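Local structure of periplasmic cell division protein (SufI) (Aquifex aeolicus, 6SYY) at residues Ile252-Asn257 against Val295-Arg300. The protein is a multicopper oxidase of a hyperthermophile that probably couples the oxidation of its substrates to the reduction of oxygen at bound copper ions. Sequence-based numbering, arbitrary orientation.
Sequences ILNGSN and VAPGER
Asn254 packs against the start of the type II turn Ala296-Glu299. Its CG is anti to the backbone N (chi1 -174°), which sets the amide against the Ala296-Pro297 peptide bond. Asn254 CB touches Val295 CG2 at 3.6 Å and also meets the carbonyl of Ala296. Asn254 CG comes within 3.5 Å of Pro297 N. Asn254 ND2 donates to Val295 O at 3.0 Å. It approaches from above that carbonyl plane, though the oxygen stays close to the plane of the Asn254 amide. ND2 also bonds to Arg259 O. Asn254 OD1 accepts from Ser256 N at 2.9 Å, in the plane of its own side-chain carbonyl, forming an Asx turn. Bonds at both ends hold the amide's rotation. An alanine here would probably leave Val295 O and Arg259 O without this donor, undo the Asx turn and open a gap beside the Ala296-Pro297 peptide. The backbone of Asn254 adds two weak bonds, from its N to Glu299 O and from Gly298 N to its O. Beside them, Leu253 CG packs on Arg300 CG at 3.6 Å, the two side chains running alongside each other. Arg300 NH1 returns to Gly298 O at 3.2 Å and makes a salt bridge with Asp479, while NE bonds to Thr155 O. Leu253 and Arg300 form an antiparallel non-hydrogen-bonded pair. In this cupredoxin-like domain, Gly298 lies near the copper ligand His510 and Arg300 near His120, beside the trinuclear copper site of a multicopper oxidase.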
loop_
_atom_site.group_PDB
_atom_site.type_symbol
_atom_site.label_atom_id
_atom_site.label_comp_id
_atom_site.label_asym_id
_atom_site.label_seq_id
_atom_site.Cartn_x
_atom_site.Cartn_y
_atom_site.Cartn_z
ATOM N N ILE A 252 -5.433 5.123 5.344
ATOM C CA ILE A 252 -6.138 4.334 4.342
ATOM C C ILE A 252 -5.114 3.549 3.534
ATOM O O ILE A 252 -4.196 4.126 2.943
ATOM C CB ILE A 252 -6.997 5.224 3.437
ATOM C CG1 ILE A 252 -8.024 5.989 4.277
ATOM C CG2 ILE A 252 -7.674 4.378 2.371
ATOM C CD1 ILE A 252 -8.733 7.079 3.523
ATOM N N LEU A 253 -5.261 2.231 3.523
ATOM C CA LEU A 253 -4.393 1.345 2.760
ATOM C C LEU A 253 -5.272 0.529 1.829
ATOM O O LEU A 253 -6.140 -0.220 2.291
ATOM C CB LEU A 253 -3.579 0.436 3.686
ATOM C CG LEU A 253 -2.507 -0.456 3.057
ATOM C CD1 LEU A 253 -1.416 -0.737 4.074
ATOM C CD2 LEU A 253 -3.084 -1.766 2.545
ATOM N N ASN A 254 -5.058 0.683 0.526
ATOM C CA ASN A 254 -5.777 -0.120 -0.458
ATOM C C ASN A 254 -5.075 -1.463 -0.555
ATOM O O ASN A 254 -4.015 -1.581 -1.175
ATOM C CB ASN A 254 -5.827 0.581 -1.809
ATOM C CG ASN A 254 -6.697 -0.150 -2.810
ATOM O OD1 ASN A 254 -6.989 -1.336 -2.649
ATOM N ND2 ASN A 254 -7.116 0.556 -3.854
ATOM N N GLY A 255 -5.664 -2.480 0.071
ATOM C CA GLY A 255 -5.120 -3.821 0.032
ATOM C C GLY A 255 -5.876 -4.706 -0.933
ATOM O O GLY A 255 -5.870 -5.932 -0.799
ATOM N N SER A 256 -6.540 -4.095 -1.910
ATOM C CA SER A 256 -7.240 -4.863 -2.924
ATOM C C SER A 256 -6.263 -5.347 -3.987
ATOM O O SER A 256 -5.149 -4.836 -4.127
ATOM C CB SER A 256 -8.343 -4.029 -3.569
ATOM O OG SER A 256 -9.216 -3.519 -2.577
ATOM N N ASN A 257 -6.694 -6.357 -4.740
ATOM C CA ASN A 257 -5.844 -6.880 -5.799
ATOM C C ASN A 257 -5.789 -5.954 -7.003
ATOM O O ASN A 257 -4.754 -5.886 -7.673
ATOM C CB ASN A 257 -6.326 -8.263 -6.236
ATOM C CG ASN A 257 -5.936 -9.355 -5.257
ATOM O OD1 ASN A 257 -6.024 -9.181 -4.041
ATOM N ND2 ASN A 257 -5.490 -10.485 -5.787
ATOM N N VAL A 295 -7.312 6.331 -4.521
ATOM C CA VAL A 295 -6.300 5.463 -3.932
ATOM C C VAL A 295 -6.319 4.124 -4.658
ATOM O O VAL A 295 -7.341 3.428 -4.675
ATOM C CB VAL A 295 -6.505 5.288 -2.417
ATOM C CG1 VAL A 295 -7.976 5.087 -2.084
ATOM C CG2 VAL A 295 -5.646 4.148 -1.886
ATOM N N ALA A 296 -5.211 3.780 -5.264
ATOM C CA ALA A 296 -5.042 2.547 -6.006
ATOM C C ALA A 296 -4.409 1.480 -5.125
ATOM O O ALA A 296 -3.879 1.781 -4.050
ATOM C CB ALA A 296 -4.168 2.794 -7.241
ATOM N N PRO A 297 -4.471 0.215 -5.534
ATOM C CA PRO A 297 -3.744 -0.831 -4.805
ATOM C C PRO A 297 -2.273 -0.481 -4.646
ATOM O O PRO A 297 -1.604 -0.080 -5.599
ATOM C CB PRO A 297 -3.936 -2.065 -5.690
ATOM C CG PRO A 297 -5.225 -1.828 -6.376
ATOM C CD PRO A 297 -5.348 -0.347 -6.576
ATOM N N GLY A 298 -1.766 -0.635 -3.424
ATOM C CA GLY A 298 -0.404 -0.271 -3.106
ATOM C C GLY A 298 -0.226 1.149 -2.608
ATOM O O GLY A 298 0.795 1.448 -1.979
ATOM N N GLU A 299 -1.180 2.033 -2.876
ATOM C CA GLU A 299 -1.128 3.375 -2.319
ATOM C C GLU A 299 -1.584 3.368 -0.865
ATOM O O GLU A 299 -2.361 2.508 -0.432
ATOM C CB GLU A 299 -1.999 4.335 -3.129
ATOM C CG GLU A 299 -1.418 4.734 -4.479
ATOM C CD GLU A 299 -2.186 5.875 -5.129
ATOM O OE1 GLU A 299 -3.425 5.770 -5.257
ATOM O OE2 GLU A 299 -1.552 6.886 -5.502
ATOM N N ARG A 300 -1.075 4.334 -0.104
ATOM C CA ARG A 300 -1.538 4.596 1.252
ATOM C C ARG A 300 -1.711 6.098 1.403
ATOM O O ARG A 300 -0.790 6.863 1.102
ATOM C CB ARG A 300 -0.563 4.053 2.308
ATOM C CG ARG A 300 -0.509 2.527 2.410
ATOM C CD ARG A 300 0.641 1.965 1.605
ATOM N NE ARG A 300 1.923 2.464 2.095
ATOM C CZ ARG A 300 3.068 2.354 1.431
ATOM N NH1 ARG A 300 3.090 1.769 0.239
ATOM N NH2 ARG A 300 4.191 2.839 1.953
#